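PDB 2CZD: orotidine 5'-phosphate decarboxylase, which probably catalyses the decarboxylation of orotidine 5'-monophosphate to UMP, the final step of de novo UMP synthesis. Local coordinates for residues L6-G11 with I15-S20; K19-Y24 with E196-I201; P33-L36 with I42-R45; L69-V74 with K97-I102; R123-A128 with G147-R152. One frame throughout, in Å; residues are numbered along the deposited sequence.

All five contacts involve the helices around one eight-stranded (beta/alpha) barrel, or the loops that join them to its strands. Interactions 1, 3 and 5 are largely buried, whereas 2 and 4 lie partly open to solvent. Helix 11-21 serves interactions 1 and 2, meeting its preceding loop in the first and helix 194-205 in the second. Interaction 3 touches both 1 and 4, while interaction 5 lies across the barrel from 1, their centres about 33 Å apart. Aliphatic packing dominates interactions 1, 3, 4 and 5, 1 adding a helical backbone bond and 5 an arginine laid over a tyrosine; interaction 2 rests mainly on a tyrosine ring under lysine methylenes. All but interaction 2 also reach the second subunit.

Interaction 1. Residues L6-G11 with I15-S20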
# COMPACT_ATOMS: atom_id res chain seq x y z
N LEU B 6 -5.15 -8.25 -14.61
CA LEU B 6 -4.69 -9.64 -14.70
C LEU B 6 -4.56 -10.29 -13.34
O LEU B 6 -3.45 -10.62 -12.87
CB LEU B 6 -3.37 -9.69 -15.46
CG LEU B 6 -2.88 -11.09 -15.86
CD1 LEU B 6 -3.89 -11.70 -16.83
CD2 LEU B 6 -1.52 -10.97 -16.51
N ASP B 7 -5.71 -10.50 -12.73
CA ASP B 7 -5.77 -11.06 -11.39
C ASP B 7 -5.88 -12.58 -11.43
O ASP B 7 -6.82 -13.17 -10.91
CB ASP B 7 -6.93 -10.42 -10.63
CG ASP B 7 -6.76 -8.91 -10.47
OD1 ASP B 7 -5.62 -8.41 -10.61
OD2 ASP B 7 -7.77 -8.22 -10.18
N VAL B 8 -4.88 -13.18 -12.07
CA VAL B 8 -4.76 -14.62 -12.24
C VAL B 8 -3.49 -14.92 -11.48
O VAL B 8 -2.38 -14.67 -11.96
CB VAL B 8 -4.62 -14.96 -13.72
CG1 VAL B 8 -4.29 -16.44 -13.91
CG2 VAL B 8 -5.90 -14.58 -14.44
N TYR B 9 -3.66 -15.45 -10.28
CA TYR B 9 -2.53 -15.69 -9.40
C TYR B 9 -1.74 -16.96 -9.63
O TYR B 9 -1.13 -17.52 -8.72
CB TYR B 9 -3.02 -15.56 -7.95
CG TYR B 9 -3.78 -14.25 -7.74
CD1 TYR B 9 -3.20 -13.02 -8.07
CD2 TYR B 9 -5.11 -14.25 -7.30
CE1 TYR B 9 -3.92 -11.83 -7.96
CE2 TYR B 9 -5.84 -13.07 -7.19
CZ TYR B 9 -5.24 -11.86 -7.52
OH TYR B 9 -5.96 -10.70 -7.39
N GLU B 10 -1.75 -17.39 -10.89
CA GLU B 10 -1.01 -18.55 -11.33
C GLU B 10 -0.15 -18.00 -12.46
O GLU B 10 -0.59 -17.87 -13.60
CB GLU B 10 -1.96 -19.62 -11.86
CG GLU B 10 -1.28 -20.93 -12.12
CD GLU B 10 -2.27 -22.07 -12.30
OE1 GLU B 10 -3.31 -22.06 -11.59
OE2 GLU B 10 -2.01 -22.97 -13.13
N GLY B 11 1.09 -17.66 -12.11
CA GLY B 11 2.02 -17.09 -13.07
C GLY B 11 1.98 -17.56 -14.52
O GLY B 11 1.81 -16.74 -15.43
N ILE B 15 0.41 -15.32 -17.81
CA ILE B 15 1.20 -14.97 -18.98
C ILE B 15 0.53 -15.46 -20.25
O ILE B 15 0.48 -14.75 -21.25
CB ILE B 15 2.63 -15.54 -18.85
CG1 ILE B 15 3.36 -14.83 -17.71
CG2 ILE B 15 3.39 -15.37 -20.15
CD1 ILE B 15 4.73 -15.40 -17.41
N LYS B 16 -0.01 -16.68 -20.21
CA LYS B 16 -0.69 -17.26 -21.37
C LYS B 16 -1.91 -16.44 -21.74
O LYS B 16 -2.15 -16.17 -22.91
CB LYS B 16 -1.11 -18.70 -21.08
CG LYS B 16 0.05 -19.68 -21.05
CD LYS B 16 -0.43 -21.12 -20.93
CE LYS B 16 0.75 -22.10 -21.04
NZ LYS B 16 1.75 -21.87 -19.96
N ILE B 17 -2.68 -16.04 -20.74
CA ILE B 17 -3.88 -15.24 -20.99
C ILE B 17 -3.50 -13.87 -21.55
O ILE B 17 -4.10 -13.40 -22.52
CB ILE B 17 -4.71 -15.08 -19.69
CG1 ILE B 17 -5.31 -16.43 -19.30
CG2 ILE B 17 -5.82 -14.05 -19.89
CD1 ILE B 17 -6.03 -16.43 -17.97
N ALA B 18 -2.49 -13.22 -20.97
CA ALA B 18 -2.09 -11.91 -21.46
C ALA B 18 -1.63 -11.98 -22.92
O ALA B 18 -1.96 -11.10 -23.72
CB ALA B 18 -0.97 -11.33 -20.57
N LYS B 19 -0.88 -13.01 -23.27
CA LYS B 19 -0.40 -13.15 -24.64
C LYS B 19 -1.56 -13.36 -25.60
O LYS B 19 -1.55 -12.84 -26.72
CB LYS B 19 0.57 -14.34 -24.74
CG LYS B 19 1.38 -14.34 -26.02
CD LYS B 19 0.54 -14.74 -27.24
CE LYS B 19 1.03 -14.04 -28.50
NZ LYS B 19 0.83 -12.54 -28.38
N SER B 20 -2.56 -14.10 -25.16
CA SER B 20 -3.70 -14.39 -26.02
C SER B 20 -4.59 -13.18 -26.30
O SER B 20 -5.18 -13.07 -27.38
CB SER B 20 -4.55 -15.50 -25.41
OG SER B 20 -5.63 -15.84 -26.26
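V8 and I17 are turned to meet tip to tip: V8 holds CG2 beside its backbone N, and I17 sends CG1 to the corresponding side (chi1 -68°) with CD1 extended beyond it. V8 CG2 and I17 CD1 end 4.0 Å apart. L6 has CG opposite its backbone N (chi1 -170°), and its two branches divide the work. CD2 of L6 sits 4.1 Å from A18 CB, and CD1 of L6 lies 4.3 Å from I17 CG2. E10 occupies the N-cap position, and G11 O accepts a fairly straight bond from I15 N at 3.1 Å; the CG1 methylene of I15 packs 3.4 Å from the same G11 O. This is the link from the first barrel strand to its helix, and it carries D7, assigned to substrate binding, at the centre of an inverse gamma turn. L6 and V8, which flank D7, turn apolar side chains to the helix, while D7 makes no contact with residues 15-20. The chemistry is apolar: the backbone bond belongs to the helix's own first turn, so this face of the loop is probably held by burial of apolar surface, while polar ties (L6 to K29, Y9 OH to N31) lie elsewhere.

Interaction 2. Residues K19-Y24 with E196-I201; sequences KSVKDY and EAAKAI
Y24 and K199 make a CH-pi contact: K199 CB stands 3.7 Å from the centroid of the Y24 ring, only 8° off its normal. The two side chains run alongside each other in the same direction, because K199 places CG opposite its backbone N (chi1 177°) and stays extended as far as CE. Its CG methylene therefore continues over the same ring face, and K199 CD comes 3.5 Å from Y24 OH. D23 CB lies toward the rim of the opposite face. Apolar contacts flank the ring at its root, where A198 CB is 3.9 Å from Y24 CB and 4.3 Å from V21 CB. Charged groups are settled at the margin: K199 NZ bends off to a salt bridge with D203, and D23 pairs with R195. With a serine in place of Y24, the methylenes of K199 would probably lose the surface they lie on, leaving a gap where the ring had been and Y202 without its edge-to-face partner. The contact brings the last residues of helix 11-21 and the turn that follows against helix 194-205, closing the helical ring; I188 of helix 186-189 packs on both V21 and A198, and L4 of strand 2-5 touches V21.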
# COMPACT_ATOMS: atom_id res chain seq x y z
N LYS B 19 -0.88 -13.01 -23.27
CA LYS B 19 -0.40 -13.15 -24.64
C LYS B 19 -1.56 -13.36 -25.60
O LYS B 19 -1.55 -12.84 -26.72
CB LYS B 19 0.57 -14.34 -24.74
CG LYS B 19 1.38 -14.34 -26.02
CD LYS B 19 0.54 -14.74 -27.24
CE LYS B 19 1.03 -14.04 -28.50
NZ LYS B 19 0.83 -12.54 -28.38
N SER B 20 -2.56 -14.10 -25.16
CA SER B 20 -3.70 -14.39 -26.02
C SER B 20 -4.59 -13.18 -26.30
O SER B 20 -5.18 -13.07 -27.38
CB SER B 20 -4.55 -15.50 -25.41
OG SER B 20 -5.63 -15.84 -26.26
N VAL B 21 -4.69 -12.26 -25.35
CA VAL B 21 -5.54 -11.10 -25.56
C VAL B 21 -4.80 -9.83 -25.96
O VAL B 21 -5.42 -8.80 -26.19
CB VAL B 21 -6.37 -10.79 -24.28
CG1 VAL B 21 -7.13 -12.05 -23.83
CG2 VAL B 21 -5.44 -10.28 -23.18
N LYS B 22 -3.47 -9.91 -26.06
CA LYS B 22 -2.66 -8.75 -26.42
C LYS B 22 -3.21 -7.87 -27.53
O LYS B 22 -3.14 -6.64 -27.44
CB LYS B 22 -1.25 -9.20 -26.81
CG LYS B 22 -0.37 -8.06 -27.28
CD LYS B 22 1.03 -8.55 -27.60
CE LYS B 22 1.88 -7.41 -28.16
NZ LYS B 22 3.23 -7.93 -28.56
N ASP B 23 -3.74 -8.48 -28.59
CA ASP B 23 -4.26 -7.72 -29.71
C ASP B 23 -5.38 -6.74 -29.36
O ASP B 23 -5.56 -5.72 -30.04
CB ASP B 23 -4.76 -8.67 -30.81
CG ASP B 23 -3.62 -9.39 -31.53
OD1 ASP B 23 -3.91 -10.28 -32.36
OD2 ASP B 23 -2.44 -9.08 -31.27
N TYR B 24 -6.12 -7.03 -28.29
CA TYR B 24 -7.23 -6.18 -27.92
C TYR B 24 -7.13 -5.40 -26.63
O TYR B 24 -8.13 -4.87 -26.18
CB TYR B 24 -8.52 -7.01 -27.90
CG TYR B 24 -8.80 -7.68 -29.22
CD1 TYR B 24 -8.51 -9.03 -29.41
CD2 TYR B 24 -9.30 -6.96 -30.30
CE1 TYR B 24 -8.73 -9.64 -30.64
CE2 TYR B 24 -9.51 -7.56 -31.54
CZ TYR B 24 -9.22 -8.91 -31.70
OH TYR B 24 -9.43 -9.52 -32.92
N GLU B 196 -11.66 -13.68 -27.38
CA GLU B 196 -12.94 -13.28 -27.94
C GLU B 196 -13.71 -12.34 -27.00
O GLU B 196 -14.43 -11.46 -27.46
CB GLU B 196 -13.79 -14.51 -28.29
CG GLU B 196 -13.36 -15.16 -29.59
CD GLU B 196 -13.59 -14.26 -30.79
OE1 GLU B 196 -14.72 -13.74 -30.94
OE2 GLU B 196 -12.65 -14.07 -31.58
N ALA B 197 -13.53 -12.52 -25.69
CA ALA B 197 -14.20 -11.66 -24.72
C ALA B 197 -13.61 -10.25 -24.81
O ALA B 197 -14.34 -9.25 -24.79
CB ALA B 197 -14.03 -12.22 -23.32
N ALA B 198 -12.30 -10.16 -24.92
CA ALA B 198 -11.67 -8.85 -25.04
C ALA B 198 -12.09 -8.19 -26.36
O ALA B 198 -12.40 -7.01 -26.41
CB ALA B 198 -10.16 -8.99 -24.98
N LYS B 199 -12.09 -8.98 -27.43
CA LYS B 199 -12.50 -8.46 -28.73
C LYS B 199 -13.92 -7.89 -28.69
O LYS B 199 -14.18 -6.84 -29.28
CB LYS B 199 -12.45 -9.57 -29.78
CG LYS B 199 -12.93 -9.14 -31.17
CD LYS B 199 -12.78 -10.27 -32.18
CE LYS B 199 -13.14 -9.82 -33.58
NZ LYS B 199 -14.56 -9.41 -33.66
N ALA B 200 -14.84 -8.57 -28.02
CA ALA B 200 -16.22 -8.10 -27.96
C ALA B 200 -16.30 -6.72 -27.31
O ALA B 200 -17.02 -5.85 -27.79
CB ALA B 200 -17.09 -9.09 -27.22
N ILE B 201 -15.56 -6.52 -26.22
CA ILE B 201 -15.59 -5.23 -25.54
C ILE B 201 -14.92 -4.16 -26.42
O ILE B 201 -15.46 -3.07 -26.60
CB ILE B 201 -14.87 -5.32 -24.18
CG1 ILE B 201 -15.62 -6.34 -23.31
CG2 ILE B 201 -14.80 -3.93 -23.50
CD1 ILE B 201 -14.85 -6.82 -22.06

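Interaction 3. Residues P33-L36 with I42-R45; sequences PLIL and IIRR
L34 and I35 pack on I42 and I43 in a purely aliphatic, buried helix-to-helix contact, set where helix 32-38 gives way to helix 41-50 between the second and third strands of the (beta/alpha) barrel. Two pairs of side chains carry it. L34 meets I42 at about a right angle, with L34 CG 4.2 Å from I42 CG2. This methyl occupies the crowded position between the backbone N and the carbonyl carbon, since I42 turns its CG1 opposite the N (chi1 -175°), and it is thereby aimed at the leucine. The second pair meets through its ends: I35 CD1 and I43 CD1 approach to 4.1 Å, the two chains slanting across each other. Both isoleucines keep CG1 beside the backbone N and extend CD1 beyond it, so their long branches converge although neither CB points straight at the other helix. I42 uses its other branch as well, its CD1 lying 3.8 Å over the guanidinium plane of R45, toward the rim, while that arginine makes a salt bridge with E12. Y9 of the same chain, from the loop after strand 2-5, packs on L34. Helix 32-38 also takes part in the dimer contact, where I35 packs on L36 of the second subunit and P33 on L69 of that subunit. Strand 53-60 supplies L58 against I35 and I54 against I43.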
# COMPACT_ATOMS: atom_id res chain seq x y z
N PRO B 33 -1.24 -8.96 -4.70
CA PRO B 33 -1.39 -10.42 -4.59
C PRO B 33 -0.57 -11.19 -5.64
O PRO B 33 0.06 -12.19 -5.32
CB PRO B 33 -2.89 -10.64 -4.75
CG PRO B 33 -3.47 -9.41 -4.02
CD PRO B 33 -2.52 -8.27 -4.43
N LEU B 34 -0.58 -10.71 -6.89
CA LEU B 34 0.18 -11.39 -7.93
C LEU B 34 1.68 -11.26 -7.66
O LEU B 34 2.41 -12.24 -7.76
CB LEU B 34 -0.15 -10.81 -9.32
CG LEU B 34 0.62 -11.44 -10.49
CD1 LEU B 34 0.27 -12.94 -10.59
CD2 LEU B 34 0.26 -10.72 -11.79
N ILE B 35 2.14 -10.07 -7.28
CA ILE B 35 3.56 -9.86 -6.98
C ILE B 35 4.00 -10.74 -5.79
O ILE B 35 5.11 -11.30 -5.77
CB ILE B 35 3.81 -8.37 -6.68
CG1 ILE B 35 3.62 -7.56 -7.96
CG2 ILE B 35 5.22 -8.16 -6.09
CD1 ILE B 35 3.63 -6.06 -7.75
N LEU B 36 3.14 -10.84 -4.79
CA LEU B 36 3.45 -11.66 -3.62
C LEU B 36 3.53 -13.14 -3.97
O LEU B 36 4.39 -13.87 -3.46
CB LEU B 36 2.37 -11.46 -2.55
CG LEU B 36 2.54 -10.22 -1.68
CD1 LEU B 36 1.26 -9.95 -0.93
CD2 LEU B 36 3.67 -10.45 -0.68
N ILE B 42 7.54 -11.23 -11.96
CA ILE B 42 6.42 -11.57 -12.83
C ILE B 42 6.21 -10.37 -13.75
O ILE B 42 5.74 -10.49 -14.88
CB ILE B 42 5.10 -11.86 -12.01
CG1 ILE B 42 3.98 -12.33 -12.94
CG2 ILE B 42 4.60 -10.59 -11.31
CD1 ILE B 42 4.24 -13.66 -13.60
N ILE B 43 6.56 -9.19 -13.25
CA ILE B 43 6.41 -8.00 -14.07
C ILE B 43 7.37 -8.03 -15.27
O ILE B 43 6.98 -7.70 -16.39
CB ILE B 43 6.66 -6.72 -13.25
CG1 ILE B 43 5.52 -6.53 -12.24
CG2 ILE B 43 6.72 -5.50 -14.15
CD1 ILE B 43 5.80 -5.44 -11.21
N ARG B 44 8.61 -8.44 -15.04
CA ARG B 44 9.58 -8.49 -16.13
C ARG B 44 9.21 -9.62 -17.08
O ARG B 44 9.35 -9.47 -18.30
CB ARG B 44 11.01 -8.69 -15.63
CG ARG B 44 12.06 -8.78 -16.76
CD ARG B 44 12.19 -7.48 -17.60
NE ARG B 44 12.77 -6.36 -16.86
CZ ARG B 44 12.73 -5.09 -17.26
NH1 ARG B 44 12.14 -4.77 -18.40
NH2 ARG B 44 13.27 -4.13 -16.52
N ARG B 45 8.74 -10.73 -16.53
CA ARG B 45 8.36 -11.86 -17.38
C ARG B 45 7.24 -11.40 -18.32
O ARG B 45 7.27 -11.65 -19.53
CB ARG B 45 7.86 -13.04 -16.54
CG ARG B 45 8.90 -13.63 -15.60
CD ARG B 45 8.24 -14.64 -14.66
NE ARG B 45 7.53 -15.66 -15.42
CZ ARG B 45 6.80 -16.63 -14.88
NH1 ARG B 45 6.67 -16.72 -13.56
NH2 ARG B 45 6.21 -17.53 -15.67

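Interaction 4. Residues L69-V74 with K97-I102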
# COMPACT_ATOMS: atom_id res chain seq x y z
N LEU B 69 11.65 3.69 -2.69
CA LEU B 69 12.28 2.37 -2.76
C LEU B 69 11.38 1.36 -3.46
O LEU B 69 11.85 0.54 -4.27
CB LEU B 69 12.61 1.88 -1.35
CG LEU B 69 13.70 2.63 -0.61
CD1 LEU B 69 13.74 2.16 0.81
CD2 LEU B 69 15.06 2.38 -1.30
N ILE B 70 10.09 1.38 -3.15
CA ILE B 70 9.18 0.45 -3.79
C ILE B 70 9.10 0.75 -5.29
O ILE B 70 9.14 -0.17 -6.12
CB ILE B 70 7.77 0.55 -3.17
CG1 ILE B 70 7.82 0.10 -1.70
CG2 ILE B 70 6.78 -0.27 -3.98
CD1 ILE B 70 6.52 0.41 -0.96
N ALA B 71 8.98 2.03 -5.64
CA ALA B 71 8.88 2.45 -7.04
C ALA B 71 10.14 2.05 -7.83
O ALA B 71 10.06 1.56 -8.96
CB ALA B 71 8.69 3.96 -7.12
N ARG B 72 11.30 2.26 -7.22
CA ARG B 72 12.55 1.91 -7.86
C ARG B 72 12.57 0.44 -8.24
O ARG B 72 12.94 0.10 -9.36
CB ARG B 72 13.72 2.24 -6.93
CG ARG B 72 15.10 2.00 -7.51
CD ARG B 72 16.14 2.75 -6.68
NE ARG B 72 17.39 2.02 -6.56
CZ ARG B 72 18.28 1.88 -7.54
NH1 ARG B 72 18.04 2.41 -8.74
NH2 ARG B 72 19.39 1.19 -7.33
N LYS B 73 12.17 -0.43 -7.31
CA LYS B 73 12.14 -1.87 -7.58
C LYS B 73 11.10 -2.27 -8.64
O LYS B 73 11.37 -3.08 -9.53
CB LYS B 73 11.82 -2.61 -6.27
CG LYS B 73 11.89 -4.12 -6.35
CD LYS B 73 13.35 -4.59 -6.38
CE LYS B 73 13.44 -6.11 -6.28
NZ LYS B 73 14.88 -6.52 -6.36
N VAL B 74 9.90 -1.71 -8.53
CA VAL B 74 8.81 -2.05 -9.44
C VAL B 74 8.98 -1.46 -10.85
O VAL B 74 8.77 -2.18 -11.83
CB VAL B 74 7.46 -1.62 -8.78
CG1 VAL B 74 6.30 -1.86 -9.71
CG2 VAL B 74 7.26 -2.44 -7.52
N LYS B 97 6.71 9.64 -8.76
CA LYS B 97 6.75 10.27 -10.09
C LYS B 97 8.20 10.55 -10.56
O LYS B 97 8.50 10.55 -11.75
CB LYS B 97 5.95 11.58 -10.07
CG LYS B 97 5.67 12.13 -11.46
CD LYS B 97 4.81 13.36 -11.34
CE LYS B 97 4.23 13.78 -12.69
NZ LYS B 97 5.27 14.02 -13.72
N GLU B 98 9.08 10.78 -9.61
CA GLU B 98 10.48 11.02 -9.94
C GLU B 98 11.06 9.84 -10.72
O GLU B 98 11.92 10.04 -11.57
CB GLU B 98 11.26 11.21 -8.65
CG GLU B 98 12.76 11.36 -8.78
CD GLU B 98 13.41 11.54 -7.42
OE1 GLU B 98 13.18 12.59 -6.79
OE2 GLU B 98 14.15 10.63 -6.95
N LEU B 99 10.59 8.63 -10.43
CA LEU B 99 11.10 7.42 -11.08
C LEU B 99 10.32 6.85 -12.26
O LEU B 99 10.85 6.00 -12.99
CB LEU B 99 11.27 6.32 -10.02
CG LEU B 99 12.16 6.75 -8.86
CD1 LEU B 99 12.26 5.62 -7.85
CD2 LEU B 99 13.54 7.13 -9.39
N GLY B 100 9.08 7.29 -12.45
CA GLY B 100 8.28 6.78 -13.54
C GLY B 100 6.89 7.39 -13.55
O GLY B 100 6.54 8.17 -12.65
N GLU B 101 6.09 7.03 -14.54
CA GLU B 101 4.74 7.60 -14.64
C GLU B 101 3.80 7.05 -13.59
O GLU B 101 3.89 5.88 -13.18
CB GLU B 101 4.19 7.39 -16.06
CG GLU B 101 5.03 8.14 -17.10
CD GLU B 101 4.46 8.08 -18.49
OE1 GLU B 101 3.48 8.81 -18.74
OE2 GLU B 101 4.97 7.29 -19.32
N ILE B 102 2.89 7.91 -13.16
CA ILE B 102 1.97 7.56 -12.11
C ILE B 102 0.52 7.78 -12.45
O ILE B 102 0.19 8.55 -13.36
CB ILE B 102 2.27 8.37 -10.82
CG1 ILE B 102 2.15 9.88 -11.09
CG2 ILE B 102 3.67 8.02 -10.28
CD1 ILE B 102 2.04 10.75 -9.82
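L99 pushes one methyl, CD1, into the side of helix 64-76 between A71 and R72, and it does so from the turn of a beta-alpha-beta unit of the (beta/alpha) barrel, just after helix 90-97 and before strand 101-105. A71 CB lies 4.0 Å from L99 CD1, and R72 CB is 3.8 Å from it. The same methyl also rests against the helix backbone, so the leucine is seated on main chain as much as on side chains. Its reach follows from its torsions: CG stands beside the backbone N (chi1 -56°) and CD1 is extended (chi2 179°). R72 contributes only its root; beyond CB the chain runs off, bending at chi3, and its charged end takes no part in the contact.

The next shell packs around both sides. R68 and F75 of helix 64-76 also touch L99, while A71 rests on V96, and I102 on V93 and V96, of helix 90-97. G100 leaves the helical conformation with an extended backbone, and a weak bond of 3.4 Å from G100 N to K97 O marks where helix 90-97 gives out. On helix 64-76, I70 and V74 pack on strand 53-60. From the second subunit, Y9 packs on L69, W32 on I70 and L36 on K73, so the helix also contributes to the dimer contact. The closest approach of the two segments is a methyl on a backbone nitrogen, L99 CD1 3.6 Å from R72 N.

Interaction 5. Residues R123-A128 with G147-R152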
# COMPACT_ATOMS: atom_id res chain seq x y z
N ARG B 123 -10.84 17.84 -3.56
CA ARG B 123 -9.51 18.33 -3.21
C ARG B 123 -8.42 17.47 -3.83
O ARG B 123 -7.38 17.98 -4.23
CB ARG B 123 -9.35 18.39 -1.69
CG ARG B 123 -10.33 19.38 -1.06
CD ARG B 123 -10.06 19.55 0.40
NE ARG B 123 -8.76 20.18 0.63
CZ ARG B 123 -8.08 20.08 1.76
NH1 ARG B 123 -8.58 19.37 2.76
NH2 ARG B 123 -6.91 20.69 1.89
N PHE B 124 -8.66 16.16 -3.90
CA PHE B 124 -7.67 15.28 -4.51
C PHE B 124 -7.55 15.57 -6.01
O PHE B 124 -6.46 15.45 -6.59
CB PHE B 124 -8.02 13.81 -4.28
CG PHE B 124 -7.95 13.38 -2.83
CD1 PHE B 124 -7.10 14.03 -1.94
CD2 PHE B 124 -8.69 12.28 -2.39
CE1 PHE B 124 -6.98 13.59 -0.62
CE2 PHE B 124 -8.58 11.84 -1.06
CZ PHE B 124 -7.72 12.49 -0.18
N ILE B 125 -8.66 15.93 -6.65
CA ILE B 125 -8.57 16.28 -8.07
C ILE B 125 -7.70 17.54 -8.24
O ILE B 125 -6.91 17.63 -9.18
CB ILE B 125 -9.97 16.50 -8.67
CG1 ILE B 125 -10.70 15.16 -8.77
CG2 ILE B 125 -9.85 17.13 -10.07
CD1 ILE B 125 -12.18 15.34 -9.06
N GLU B 126 -7.84 18.51 -7.33
CA GLU B 126 -7.01 19.71 -7.40
C GLU B 126 -5.55 19.31 -7.26
O GLU B 126 -4.69 19.86 -7.95
CB GLU B 126 -7.39 20.70 -6.29
CG GLU B 126 -8.82 21.21 -6.41
CD GLU B 126 -9.22 22.09 -5.24
OE1 GLU B 126 -8.73 21.85 -4.11
OE2 GLU B 126 -10.05 23.00 -5.45
N VAL B 127 -5.23 18.37 -6.37
CA VAL B 127 -3.83 17.96 -6.24
C VAL B 127 -3.37 17.30 -7.55
O VAL B 127 -2.28 17.56 -8.03
CB VAL B 127 -3.60 16.96 -5.07
CG1 VAL B 127 -2.14 16.55 -5.01
CG2 VAL B 127 -4.04 17.56 -3.74
N ALA B 128 -4.20 16.43 -8.13
CA ALA B 128 -3.84 15.80 -9.40
C ALA B 128 -3.65 16.89 -10.48
O ALA B 128 -2.77 16.79 -11.32
CB ALA B 128 -4.93 14.82 -9.83
N GLY B 147 -17.89 11.44 -15.58
CA GLY B 147 -18.09 12.82 -16.00
C GLY B 147 -17.77 13.82 -14.91
O GLY B 147 -17.18 14.87 -15.17
N TYR B 148 -18.16 13.49 -13.67
CA TYR B 148 -17.93 14.39 -12.54
C TYR B 148 -16.44 14.68 -12.43
O TYR B 148 -16.03 15.83 -12.25
CB TYR B 148 -18.40 13.73 -11.24
CG TYR B 148 -18.20 14.61 -10.03
CD1 TYR B 148 -19.22 15.44 -9.58
CD2 TYR B 148 -16.99 14.63 -9.35
CE1 TYR B 148 -19.04 16.26 -8.46
CE2 TYR B 148 -16.80 15.45 -8.23
CZ TYR B 148 -17.83 16.26 -7.80
OH TYR B 148 -17.67 17.06 -6.68
N ILE B 149 -15.64 13.63 -12.53
CA ILE B 149 -14.20 13.80 -12.42
C ILE B 149 -13.65 14.52 -13.65
O ILE B 149 -12.83 15.44 -13.52
CB ILE B 149 -13.51 12.41 -12.21
CG1 ILE B 149 -13.90 11.91 -10.80
CG2 ILE B 149 -12.00 12.51 -12.44
CD1 ILE B 149 -13.46 10.48 -10.49
N ARG B 150 -14.10 14.12 -14.82
CA ARG B 150 -13.64 14.74 -16.06
C ARG B 150 -13.88 16.25 -16.06
O ARG B 150 -13.03 17.02 -16.55
CB ARG B 150 -14.35 14.07 -17.25
CG ARG B 150 -13.92 14.58 -18.62
CD ARG B 150 -12.47 14.19 -18.97
NE ARG B 150 -11.46 15.10 -18.40
CZ ARG B 150 -10.16 14.81 -18.30
NH1 ARG B 150 -9.70 13.62 -18.71
NH2 ARG B 150 -9.32 15.71 -17.82
N ASP B 151 -15.02 16.69 -15.52
CA ASP B 151 -15.35 18.11 -15.51
C ASP B 151 -14.45 18.93 -14.58
O ASP B 151 -14.41 20.15 -14.69
CB ASP B 151 -16.80 18.33 -15.07
CG ASP B 151 -17.82 17.80 -16.07
OD1 ASP B 151 -17.45 17.58 -17.25
OD2 ASP B 151 -18.99 17.61 -15.67
N ARG B 152 -13.75 18.26 -13.67
CA ARG B 152 -12.89 18.96 -12.71
C ARG B 152 -11.41 18.74 -12.96
O ARG B 152 -10.57 19.48 -12.43
CB ARG B 152 -13.25 18.51 -11.29
CG ARG B 152 -14.63 18.97 -10.89
CD ARG B 152 -15.19 18.22 -9.70
NE ARG B 152 -16.46 18.83 -9.33
CZ ARG B 152 -17.58 18.76 -10.05
NH1 ARG B 152 -18.68 19.38 -9.63
NH2 ARG B 152 -17.63 18.04 -11.17
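R152, whose CB packs against I125 across the contact, lays its guanidinium almost parallel to the Y148 ring. R152 NH2 stands 3.4 Å above the ring plane, over its centre, and Y148 CE1 in turn lies 3.2 Å over the middle of the guanidinium. The same NH2 donates to the carbonyl O of Y148 at 2.9 Å, the bond bent to 148° and the acceptor tilted somewhat out of the guanidinium plane. At the ring's outer end Y148 OH is hydrogen-bonded to D122, which also forms a long, weak ion pair with R152 NE; the ring further makes a cation-pi contact with R145.

From helix 121-131, I125 makes the contact with two branches. Its CG2 lies 3.4 Å from R152 O and 3.9 Å from R152 CB, the two side chains slanting past each other. The long branch, with CG1 beside the backbone N (chi1 -71°), brings I125 CD1 to 4.2 Å from I149 CG1. These helices, 121-131 and 144-150, are successive members of the helical ring around the (beta/alpha) barrel, separated in the chain by strand 135-137. V136 of that strand packs on both A128 and I149, and I159 of strand 158-161 also packs on I149. R152 O, against which the I125 methyl packs, accepts a hydrogen bond from N129 ND2.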